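Local atomic coordinates of anti-sigma-E factor ChrR (Rhodobacter sphaeroides, PDB entry 2Z2S), a protein that acts as a zinc-binding anti-sigma factor that holds the extracytoplasmic function sigma factor RpoE inactive and responds to singlet oxygen through its C-terminal domain. Residues V27-H31 with L148-L152; T2-V7 with R162-I168; L94-V98 with I118-G122. All coordinates share one frame; numbering follows the deposited sequence.

Interaction 1 (V27-H31 with L148-L152); sequences VVATH and LTLVL. With ZN (zinc ion), chain I.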
ATOM      1  N   VAL B  27       9.045  -2.751   4.353  1.00 20.66           N
ATOM      2  CA  VAL B  27       9.300  -1.731   5.342  1.00 21.75           C
ATOM      3  C   VAL B  27       8.321  -0.586   5.220  1.00 20.70           C
ATOM      4  O   VAL B  27       7.757  -0.127   6.215  1.00 18.63           O
ATOM      5  CB  VAL B  27      10.718  -1.189   5.204  1.00 23.01           C
ATOM      6  CG1 VAL B  27      10.924  -0.031   6.133  1.00 22.80           C
ATOM      7  CG2 VAL B  27      11.708  -2.288   5.524  1.00 27.09           C
ATOM      8  N   VAL B  28       8.121  -0.121   3.996  1.00 21.04           N
ATOM      9  CA  VAL B  28       7.211   0.985   3.767  1.00 22.66           C
ATOM     10  C   VAL B  28       5.814   0.681   4.296  1.00 23.63           C
ATOM     11  O   VAL B  28       5.200   1.505   4.976  1.00 23.40           O
ATOM     12  CB  VAL B  28       7.120   1.316   2.290  1.00 21.17           C
ATOM     13  CG1 VAL B  28       6.075   2.382   2.062  1.00 22.43           C
ATOM     14  CG2 VAL B  28       8.454   1.803   1.809  1.00 23.61           C
ATOM     15  N   ALA B  29       5.315  -0.512   3.994  1.00 23.16           N
ATOM     16  CA  ALA B  29       3.988  -0.895   4.456  1.00 23.43           C
ATOM     17  C   ALA B  29       3.901  -1.155   5.962  1.00 23.42           C
ATOM     18  O   ALA B  29       2.827  -1.041   6.536  1.00 24.55           O
ATOM     19  CB  ALA B  29       3.490  -2.116   3.683  1.00 22.57           C
ATOM     20  N   THR B  30       5.004  -1.502   6.619  1.00 23.39           N
ATOM     21  CA  THR B  30       4.914  -1.734   8.051  1.00 23.30           C
ATOM     22  C   THR B  30       4.820  -0.377   8.696  1.00 23.80           C
ATOM     23  O   THR B  30       4.164  -0.194   9.723  1.00 22.73           O
ATOM     24  CB  THR B  30       6.123  -2.489   8.625  1.00 23.67           C
ATOM     25  OG1 THR B  30       6.189  -3.801   8.052  1.00 22.81           O
ATOM     26  CG2 THR B  30       5.952  -2.659  10.136  1.00 23.11           C
ATOM     27  N   HIS B  31       5.473   0.595   8.083  1.00 25.52           N
ATOM     28  CA  HIS B  31       5.391   1.932   8.625  1.00 26.83           C
ATOM     29  C   HIS B  31       3.947   2.359   8.436  1.00 27.35           C
ATOM     30  O   HIS B  31       3.305   2.794   9.383  1.00 28.86           O
ATOM     31  CB  HIS B  31       6.316   2.889   7.880  1.00 26.41           C
ATOM     32  CG  HIS B  31       6.266   4.285   8.404  1.00 28.07           C
ATOM     33  ND1 HIS B  31       6.636   4.609   9.692  1.00 29.26           N
ATOM     34  CD2 HIS B  31       5.872   5.444   7.823  1.00 28.64           C
ATOM     35  CE1 HIS B  31       6.474   5.908   9.882  1.00 28.48           C
ATOM     36  NE2 HIS B  31       6.012   6.436   8.762  1.00 28.93           N
ATOM     37  N   LEU B 148      16.495   1.316   4.178  1.00 48.17           N
ATOM     38  CA  LEU B 148      15.313   1.730   4.945  1.00 45.63           C
ATOM     39  C   LEU B 148      15.297   1.026   6.289  1.00 44.91           C
ATOM     40  O   LEU B 148      15.416  -0.195   6.356  1.00 44.73           O
ATOM     41  CB  LEU B 148      14.023   1.362   4.228  1.00 45.72           C
ATOM     42  CG  LEU B 148      13.676   2.078   2.929  1.00 47.11           C
ATOM     43  CD1 LEU B 148      12.270   1.671   2.524  1.00 45.65           C
ATOM     44  CD2 LEU B 148      13.766   3.599   3.116  1.00 47.03           C
ATOM     45  N   THR B 149      15.128   1.787   7.361  1.00 44.33           N
ATOM     46  CA  THR B 149      15.106   1.196   8.693  1.00 43.45           C
ATOM     47  C   THR B 149      13.859   1.647   9.440  1.00 41.58           C
ATOM     48  O   THR B 149      13.496   2.822   9.410  1.00 41.80           O
ATOM     49  CB  THR B 149      16.365   1.615   9.502  1.00 45.04           C
ATOM     50  OG1 THR B 149      17.536   1.406   8.703  1.00 45.86           O
ATOM     51  CG2 THR B 149      16.497   0.790  10.779  1.00 45.87           C
ATOM     52  N   LEU B 150      13.205   0.706  10.108  1.00 39.60           N
ATOM     53  CA  LEU B 150      12.003   1.014  10.873  1.00 38.81           C
ATOM     54  C   LEU B 150      12.153   0.457  12.270  1.00 37.96           C
ATOM     55  O   LEU B 150      12.314  -0.742  12.440  1.00 37.63           O
ATOM     56  CB  LEU B 150      10.769   0.402  10.204  1.00 37.82           C
ATOM     57  CG  LEU B 150       9.418   0.353  10.934  1.00 36.52           C
ATOM     58  CD1 LEU B 150       8.916   1.738  11.327  1.00 36.68           C
ATOM     59  CD2 LEU B 150       8.422  -0.310  10.005  1.00 36.07           C
ATOM     60  N   VAL B 151      12.112   1.337  13.263  1.00 37.65           N
ATOM     61  CA  VAL B 151      12.241   0.926  14.649  1.00 37.38           C
ATOM     62  C   VAL B 151      10.920   0.325  15.111  1.00 38.15           C
ATOM     63  O   VAL B 151       9.864   0.943  14.968  1.00 39.47           O
ATOM     64  CB  VAL B 151      12.576   2.127  15.539  1.00 36.78           C
ATOM     65  CG1 VAL B 151      12.834   1.673  16.967  1.00 37.58           C
ATOM     66  CG2 VAL B 151      13.780   2.845  14.984  1.00 36.00           C
ATOM     67  N   LEU B 152      10.976  -0.875  15.670  1.00 37.99           N
ATOM     68  CA  LEU B 152       9.769  -1.537  16.143  1.00 38.82           C
ATOM     69  C   LEU B 152       9.692  -1.487  17.652  1.00 40.37           C
ATOM     70  O   LEU B 152       8.619  -1.647  18.232  1.00 41.26           O
ATOM     71  CB  LEU B 152       9.749  -2.989  15.676  1.00 37.60           C
ATOM     72  CG  LEU B 152       9.820  -3.162  14.159  1.00 36.44           C
ATOM     73  CD1 LEU B 152       9.959  -4.626  13.812  1.00 37.68           C
ATOM     74  CD2 LEU B 152       8.573  -2.575  13.524  1.00 36.67           C
TER
HETATM   75 ZN    ZN I 204       4.802   8.024   8.782  1.00 49.79          ZN
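V27, V28, T30 and H31 pack against L148 and L150 in a buried, apolar helix-on-sheet contact at the junction between the anti-sigma region and the C-terminal domain. The segment 27-31 belongs to helix 22-32; residues 148-151 belong to strand 147-151, next to the edge strand 168-171 of the sheet. Their local axes approach to 8.8 Å and make an angle of 31° between N-to-C directions, so the helix runs obliquely across the strand. V27 points toward the strand and sets CG1 between two leucines: it meets CB of L148 at 3.9 Å and CB of L150 at 4.1 Å, sliding past the latter side chain in the opposite direction. Along the strand, CD1 of L148 reaches CG2 of V28, also at 3.9 Å.

The strand lies in the antiparallel sheet of the ChrR cupin-like domain, hydrogen-bonded to strands 187-193 and 168-171, whereas the helix is part of the zinc-binding anti-sigma module. L150 joins the two by splitting its branches. With CG anti to the backbone N (chi1 169°), CD2 lies against CG2 of T30 at 3.4 Å, while CD1 meets the edge of the H31 imidazole, near the ring plane, 4.0 Å from ND1. The hydroxyl of T30 is turned back to the helix, where OG1 bonds to the carbonyl of L26, and its methyl is the branch that faces the strand. H31 binds the zinc ion through NE2 at 2.0 Å, in a site completed by H6, C35 and C38. Its other nitrogen, ND1, has a weak hydrogen bond to the carbonyl O of G166. This carbonyl, from the cupin-like domain, and L150 CD1 at the ring edge would both restrain the turning of the imidazole.

Interaction 2 (T2-V7 with R162-I168); sequences TIRHHV and RFGAGDI. With ZN (zinc ion), chain I.
H5 and D167 meet with the imidazole and carboxylate planes 71° apart, and F163 covers one face of the same imidazole. CE2 of F163 lies 3.5 Å above the H5 ring plane, over its centre, but the two ring planes are inclined at 43° and their centroids are 4.4 Å apart, so the pair is oblique and does not qualify as a stack. The carboxylate comes to the H5 ring at its edge. H5 carries CG anti to its carbonyl carbon (chi1 -65°), which swings the ring beside the backbone N and over toward D167 OD1.

That oxygen accepts R4 N at 2.8 Å on its syn lone pair and also H5 N, the latter modelled at a doubtfully short distance. A third, weak bond comes from H5 ND1 at 3.2 Å. CG2 of I3 lies 3.5 Å from OD1, its side chain sliding past that of D167 in the opposite direction. OD2 turns to its own segment, with a weak bond from G164 N, across the type II turn G164-D167. One residue on, I168 N donates to the carbonyl O of H5 at 3.1 Å, and I168 CD1 packs on V7 CG2. Farther from the zinc, the guanidinium groups of R4 and R162 come together edge on, NH2 to NH1 3.6 Å, with planes only moderately inclined; E182 forms a salt bridge to R162 NE.

H6, next to H5, binds the zinc ion through ND1, alongside H31, C35 and C38. D167 of the cupin-like domain thus gathers N-H groups just before this ligand. The bond from R4 N and the weak one from H5 ND1 would probably favour an ionised carboxylate, while the E182 carboxylate would offset some of the arginine charge.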
ATOM      1  N   THR B   2       5.527   9.829  19.389  1.00 51.88           N
ATOM      2  CA  THR B   2       5.022  10.514  18.167  1.00 51.53           C
ATOM      3  C   THR B   2       5.982  10.341  16.996  1.00 50.12           C
ATOM      4  O   THR B   2       7.137  10.771  17.040  1.00 50.23           O
ATOM      5  CB  THR B   2       4.800  12.019  18.429  1.00 52.48           C
ATOM      6  OG1 THR B   2       4.731  12.714  17.178  1.00 53.07           O
ATOM      7  CG2 THR B   2       5.927  12.593  19.269  1.00 53.25           C
ATOM      8  N   ILE B   3       5.493   9.706  15.941  1.00 48.63           N
ATOM      9  CA  ILE B   3       6.313   9.462  14.767  1.00 47.34           C
ATOM     10  C   ILE B   3       6.660  10.767  14.081  1.00 47.22           C
ATOM     11  O   ILE B   3       5.779  11.485  13.624  1.00 48.37           O
ATOM     12  CB  ILE B   3       5.589   8.550  13.778  1.00 46.00           C
ATOM     13  CG1 ILE B   3       5.193   7.250  14.477  1.00 44.10           C
ATOM     14  CG2 ILE B   3       6.490   8.262  12.592  1.00 46.16           C
ATOM     15  CD1 ILE B   3       4.400   6.333  13.617  1.00 44.08           C
ATOM     16  N   ARG B   4       7.948  11.070  14.005  1.00 47.25           N
ATOM     17  CA  ARG B   4       8.385  12.307  13.386  1.00 46.48           C
ATOM     18  C   ARG B   4       9.158  12.036  12.104  1.00 44.63           C
ATOM     19  O   ARG B   4       9.508  12.968  11.385  1.00 45.93           O
ATOM     20  CB  ARG B   4       9.258  13.104  14.361  1.00 49.34           C
ATOM     21  CG  ARG B   4       9.025  12.789  15.839  1.00 53.97           C
ATOM     22  CD  ARG B   4       9.846  13.727  16.727  1.00 58.03           C
ATOM     23  NE  ARG B   4      10.518  13.044  17.840  1.00 61.72           N
ATOM     24  CZ  ARG B   4       9.903  12.532  18.905  1.00 63.94           C
ATOM     25  NH1 ARG B   4       8.588  12.617  19.020  1.00 64.32           N
ATOM     26  NH2 ARG B   4      10.606  11.934  19.864  1.00 65.83           N
ATOM     27  N   HIS B   5       9.423  10.765  11.817  1.00 41.43           N
ATOM     28  CA  HIS B   5      10.154  10.396  10.611  1.00 38.02           C
ATOM     29  C   HIS B   5       9.363   9.471   9.716  1.00 35.47           C
ATOM     30  O   HIS B   5       9.100   8.323  10.067  1.00 34.92           O
ATOM     31  CB  HIS B   5      11.469   9.754  10.988  1.00 39.93           C
ATOM     32  CG  HIS B   5      12.395  10.687  11.690  1.00 41.76           C
ATOM     33  ND1 HIS B   5      12.508  10.727  13.063  1.00 42.92           N
ATOM     34  CD2 HIS B   5      13.249  11.620  11.210  1.00 42.37           C
ATOM     35  CE1 HIS B   5      13.400  11.641  13.398  1.00 43.95           C
ATOM     36  NE2 HIS B   5      13.864  12.197  12.293  1.00 44.37           N
ATOM     37  N   HIS B   6       9.025   9.971   8.534  1.00 32.69           N
ATOM     38  CA  HIS B   6       8.198   9.238   7.592  1.00 31.12           C
ATOM     39  C   HIS B   6       8.839   8.748   6.314  1.00 31.21           C
ATOM     40  O   HIS B   6      10.038   8.911   6.095  1.00 33.28           O
ATOM     41  CB  HIS B   6       6.994  10.106   7.273  1.00 28.70           C
ATOM     42  CG  HIS B   6       6.306  10.612   8.501  1.00 27.37           C
ATOM     43  ND1 HIS B   6       5.539   9.804   9.311  1.00 26.60           N
ATOM     44  CD2 HIS B   6       6.334  11.826   9.100  1.00 26.36           C
ATOM     45  CE1 HIS B   6       5.124  10.495  10.358  1.00 24.85           C
ATOM     46  NE2 HIS B   6       5.595  11.724  10.254  1.00 26.85           N
ATOM     47  N   VAL B   7       8.029   8.119   5.475  1.00 30.09           N
ATOM     48  CA  VAL B   7       8.518   7.602   4.217  1.00 30.25           C
ATOM     49  C   VAL B   7       8.507   8.759   3.240  1.00 31.49           C
ATOM     50  O   VAL B   7       7.523   9.493   3.160  1.00 31.10           O
ATOM     51  CB  VAL B   7       7.621   6.472   3.695  1.00 28.26           C
ATOM     52  CG1 VAL B   7       8.154   5.949   2.391  1.00 29.42           C
ATOM     53  CG2 VAL B   7       7.565   5.376   4.685  1.00 26.70           C
ATOM     54  N   ARG B 162      16.978  11.431  16.012  1.00 55.10           N
ATOM     55  CA  ARG B 162      16.645  10.278  16.839  1.00 52.09           C
ATOM     56  C   ARG B 162      15.556   9.468  16.131  1.00 50.19           C
ATOM     57  O   ARG B 162      14.865   9.986  15.254  1.00 50.00           O
ATOM     58  CB  ARG B 162      16.141  10.728  18.219  1.00 52.43           C
ATOM     59  CG  ARG B 162      15.828   9.578  19.182  1.00 51.94           C
ATOM     60  CD  ARG B 162      15.377  10.070  20.533  1.00 52.35           C
ATOM     61  NE  ARG B 162      14.983   8.958  21.392  1.00 53.96           N
ATOM     62  CZ  ARG B 162      13.725   8.671  21.712  1.00 54.48           C
ATOM     63  NH1 ARG B 162      12.734   9.419  21.245  1.00 54.91           N
ATOM     64  NH2 ARG B 162      13.457   7.640  22.506  1.00 54.54           N
ATOM     65  N   PHE B 163      15.399   8.202  16.499  1.00 47.04           N
ATOM     66  CA  PHE B 163      14.375   7.380  15.874  1.00 43.88           C
ATOM     67  C   PHE B 163      13.764   6.416  16.869  1.00 42.10           C
ATOM     68  O   PHE B 163      14.417   5.484  17.311  1.00 42.47           O
ATOM     69  CB  PHE B 163      14.954   6.593  14.702  1.00 43.05           C
ATOM     70  CG  PHE B 163      15.578   7.452  13.641  1.00 42.22           C
ATOM     71  CD1 PHE B 163      16.929   7.747  13.674  1.00 43.07           C
ATOM     72  CD2 PHE B 163      14.822   7.943  12.593  1.00 41.93           C
ATOM     73  CE1 PHE B 163      17.517   8.513  12.674  1.00 42.62           C
ATOM     74  CE2 PHE B 163      15.404   8.709  11.595  1.00 42.10           C
ATOM     75  CZ  PHE B 163      16.753   8.992  11.637  1.00 42.77           C
ATOM     76  N   GLY B 164      12.505   6.646  17.217  1.00 40.37           N
ATOM     77  CA  GLY B 164      11.832   5.780  18.163  1.00 36.90           C
ATOM     78  C   GLY B 164      10.801   4.907  17.485  1.00 35.35           C
ATOM     79  O   GLY B 164      10.606   4.996  16.275  1.00 33.46           O
ATOM     80  N   ALA B 165      10.130   4.077  18.280  1.00 35.08           N
ATOM     81  CA  ALA B 165       9.115   3.144  17.791  1.00 34.72           C
ATOM     82  C   ALA B 165       8.247   3.673  16.649  1.00 34.75           C
ATOM     83  O   ALA B 165       7.543   4.675  16.797  1.00 35.42           O
ATOM     84  CB  ALA B 165       8.234   2.697  18.952  1.00 35.48           C
ATOM     85  N   GLY B 166       8.299   2.994  15.505  1.00 33.74           N
ATOM     86  CA  GLY B 166       7.512   3.416  14.358  1.00 32.02           C
ATOM     87  C   GLY B 166       8.181   4.396  13.401  1.00 31.39           C
ATOM     88  O   GLY B 166       7.738   4.565  12.263  1.00 29.00           O
ATOM     89  N   ASP B 167       9.246   5.050  13.852  1.00 31.81           N
ATOM     90  CA  ASP B 167       9.956   5.999  13.006  1.00 33.22           C
ATOM     91  C   ASP B 167      10.781   5.289  11.937  1.00 33.26           C
ATOM     92  O   ASP B 167      11.321   4.203  12.155  1.00 31.90           O
ATOM     93  CB  ASP B 167      10.868   6.899  13.853  1.00 35.92           C
ATOM     94  CG  ASP B 167      10.165   8.162  14.351  1.00 38.24           C
ATOM     95  OD1 ASP B 167       9.834   9.021  13.502  1.00 38.81           O
ATOM     96  OD2 ASP B 167       9.951   8.291  15.583  1.00 40.06           O
ATOM     97  N   ILE B 168      10.886   5.909  10.775  1.00 33.86           N
ATOM     98  CA  ILE B 168      11.648   5.297   9.712  1.00 35.78           C
ATOM     99  C   ILE B 168      12.760   6.204   9.198  1.00 37.69           C
ATOM    100  O   ILE B 168      12.554   7.396   8.990  1.00 38.12           O
ATOM    101  CB  ILE B 168      10.727   4.892   8.556  1.00 34.36           C
ATOM    102  CG1 ILE B 168      11.519   4.110   7.514  1.00 34.27           C
ATOM    103  CG2 ILE B 168      10.111   6.116   7.939  1.00 35.85           C
ATOM    104  CD1 ILE B 168      10.678   3.552   6.408  1.00 34.36           C
TER
HETATM  105 ZN    ZN I 204       4.802   8.024   8.782  1.00 49.79          ZN

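Interaction 3 (L94-V98 with I118-G122); sequences LADYV and ILPTG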
ATOM      1  N   LEU B  94       4.588  -7.475   8.181  1.00 42.88           N
ATOM      2  CA  LEU B  94       5.754  -8.003   8.878  1.00 43.02           C
ATOM      3  C   LEU B  94       5.406  -9.287   9.633  1.00 43.69           C
ATOM      4  O   LEU B  94       6.188 -10.235   9.663  1.00 42.73           O
ATOM      5  CB  LEU B  94       6.274  -6.932   9.850  1.00 41.27           C
ATOM      6  CG  LEU B  94       7.618  -7.036  10.573  1.00 38.27           C
ATOM      7  CD1 LEU B  94       7.385  -7.354  12.022  1.00 37.92           C
ATOM      8  CD2 LEU B  94       8.491  -8.073   9.900  1.00 36.78           C
ATOM      9  N   ALA B  95       4.212  -9.314  10.215  1.00 45.46           N
ATOM     10  CA  ALA B  95       3.728 -10.462  10.972  1.00 47.40           C
ATOM     11  C   ALA B  95       3.683 -11.739  10.125  1.00 48.86           C
ATOM     12  O   ALA B  95       3.747 -12.846  10.650  1.00 48.65           O
ATOM     13  CB  ALA B  95       2.341 -10.153  11.556  1.00 45.46           C
ATOM     14  N   ASP B  96       3.580 -11.592   8.814  1.00 50.88           N
ATOM     15  CA  ASP B  96       3.530 -12.751   7.951  1.00 52.92           C
ATOM     16  C   ASP B  96       4.924 -13.328   7.787  1.00 54.26           C
ATOM     17  O   ASP B  96       5.072 -14.508   7.514  1.00 54.87           O
ATOM     18  CB  ASP B  96       2.983 -12.376   6.568  1.00 54.27           C
ATOM     19  CG  ASP B  96       1.728 -11.507   6.642  1.00 56.63           C
ATOM     20  OD1 ASP B  96       0.960 -11.643   7.625  1.00 57.04           O
ATOM     21  OD2 ASP B  96       1.501 -10.700   5.708  1.00 56.92           O
ATOM     22  N   TYR B  97       5.956 -12.511   7.954  1.00 55.67           N
ATOM     23  CA  TYR B  97       7.320 -12.988   7.761  1.00 55.90           C
ATOM     24  C   TYR B  97       7.884 -13.448   9.102  1.00 57.28           C
ATOM     25  O   TYR B  97       9.029 -13.983   9.152  1.00 57.33           O
ATOM     26  CB  TYR B  97       8.176 -11.857   7.188  1.00 53.50           C
ATOM     27  CG  TYR B  97       7.688 -11.435   5.822  1.00 50.51           C
ATOM     28  CD1 TYR B  97       6.434 -10.850   5.655  1.00 50.01           C
ATOM     29  CD2 TYR B  97       8.450 -11.675   4.683  1.00 49.96           C
ATOM     30  CE1 TYR B  97       5.955 -10.519   4.386  1.00 47.44           C
ATOM     31  CE2 TYR B  97       7.977 -11.350   3.409  1.00 47.34           C
ATOM     32  CZ  TYR B  97       6.731 -10.774   3.272  1.00 46.26           C
ATOM     33  OH  TYR B  97       6.251 -10.458   2.025  1.00 43.41           O
ATOM     34  N   VAL B  98       7.154 -13.266  10.194  1.00 58.67           N
ATOM     35  CA  VAL B  98       7.671 -13.696  11.473  1.00 60.41           C
ATOM     36  C   VAL B  98       6.513 -14.458  12.282  1.00 62.46           C
ATOM     37  O   VAL B  98       5.485 -13.960  12.333  1.00 64.23           O
ATOM     38  CB  VAL B  98       8.113 -12.567  12.405  1.00 59.77           C
ATOM     39  CG1 VAL B  98       8.442 -13.216  13.788  1.00 60.72           C
ATOM     40  CG2 VAL B  98       9.439 -12.051  11.798  1.00 58.86           C
ATOM     41  N   ILE B 118      17.358 -12.705   8.846  1.00 51.71           N
ATOM     42  CA  ILE B 118      16.966 -12.391   7.478  1.00 50.83           C
ATOM     43  C   ILE B 118      15.547 -12.857   7.165  1.00 51.55           C
ATOM     44  O   ILE B 118      15.131 -13.957   7.544  1.00 50.63           O
ATOM     45  CB  ILE B 118      17.942 -13.023   6.455  1.00 49.68           C
ATOM     46  CG1 ILE B 118      19.221 -12.185   6.380  1.00 49.85           C
ATOM     47  CG2 ILE B 118      17.275 -13.145   5.094  1.00 49.61           C
ATOM     48  CD1 ILE B 118      20.124 -12.511   5.211  1.00 49.16           C
ATOM     49  N   LEU B 119      14.804 -12.000   6.471  1.00 51.81           N
ATOM     50  CA  LEU B 119      13.437 -12.318   6.091  1.00 51.54           C
ATOM     51  C   LEU B 119      13.408 -12.729   4.623  1.00 51.31           C
ATOM     52  O   LEU B 119      14.048 -12.106   3.775  1.00 50.64           O
ATOM     53  CB  LEU B 119      12.529 -11.114   6.340  1.00 50.77           C
ATOM     54  CG  LEU B 119      12.535 -10.637   7.797  1.00 50.15           C
ATOM     55  CD1 LEU B 119      11.809  -9.318   7.893  1.00 51.40           C
ATOM     56  CD2 LEU B 119      11.878 -11.665   8.698  1.00 49.24           C
ATOM     57  N   PRO B 120      12.661 -13.797   4.310  1.00 51.81           N
ATOM     58  CA  PRO B 120      12.506 -14.358   2.962  1.00 52.08           C
ATOM     59  C   PRO B 120      11.680 -13.477   2.012  1.00 51.44           C
ATOM     60  O   PRO B 120      10.486 -13.265   2.231  1.00 52.47           O
ATOM     61  CB  PRO B 120      11.821 -15.690   3.241  1.00 52.48           C
ATOM     62  CG  PRO B 120      10.856 -15.294   4.356  1.00 51.98           C
ATOM     63  CD  PRO B 120      11.759 -14.472   5.266  1.00 51.50           C
ATOM     64  N   THR B 121      12.303 -12.984   0.950  1.00 49.79           N
ATOM     65  CA  THR B 121      11.588 -12.131   0.009  1.00 50.07           C
ATOM     66  C   THR B 121      12.022 -12.304  -1.442  1.00 49.38           C
ATOM     67  O   THR B 121      13.124 -12.759  -1.728  1.00 49.42           O
ATOM     68  CB  THR B 121      11.752 -10.627   0.363  1.00 50.31           C
ATOM     69  OG1 THR B 121      13.147 -10.309   0.472  1.00 50.08           O
ATOM     70  CG2 THR B 121      11.037 -10.293   1.666  1.00 49.65           C
ATOM     71  N   GLY B 122      11.133 -11.929  -2.355  1.00 47.87           N
ATOM     72  CA  GLY B 122      11.439 -12.002  -3.765  1.00 46.37           C
ATOM     73  C   GLY B 122      12.210 -10.730  -4.039  1.00 46.12           C
ATOM     74  O   GLY B 122      12.596 -10.049  -3.094  1.00 46.02           O
TER
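Y97 and L119 form the middle of this contact, with L94, V98, P120 and T121 around them. L119 divides its two methyls among three neighbours: CD2 lies 3.7 Å from the carbonyl O of Y97 and 4.0 Å from CG2 of V98, whereas CD1 reaches CD2 of L94 at 4.1 Å, the two leucine side chains crossing at about a right angle. The Y97 ring offers its edge. Its CE2 lies 3.4 Å from the carbonyl O of P120, which sits near the ring plane, and 3.7 Å from CG2 of T121, which comes in obliquely.

In the next shell, E22 bonds to both segments. One carboxylate oxygen, OE1, bonds to Y97 OH, and the other, OE2, to the backbone N of G122, so a single carboxylate ties the tyrosine to the loop that follows L119. Y97 also packs on an apolar side chain of the other protein chain in the assembly. The weakly bonded helix 94-97 and the end of strand 115-119 both pack on helix 22-32 of the anti-sigma region, through L26 and T30, with L190 of strand 187-193 touching both L94 and L119.

Overall arrangement
Helix 22-32 is the common element: it supplies 27-31 of interaction 1, V7 and I3 of interaction 2 touch it, and L94, Y97, L119 and T121 of interaction 3 pack against it. Centres of interactions 1 and 2 are about 9 Å apart, joined by probable backbone bonds between V151 and G166-D167 and by a shared zinc ion. The centre of interaction 3 lies about 13 Å from that of interaction 1, which it touches through L94, and about 21 Å from that of interaction 2, across the chain's centre. Along the sequence interaction 2 spans interaction 1, which spans interaction 3. Interactions 1 and 2 thus join the sigma-inhibiting region directly to the singlet-oxygen-responsive domain, around a zinc ion required for anti-sigma function.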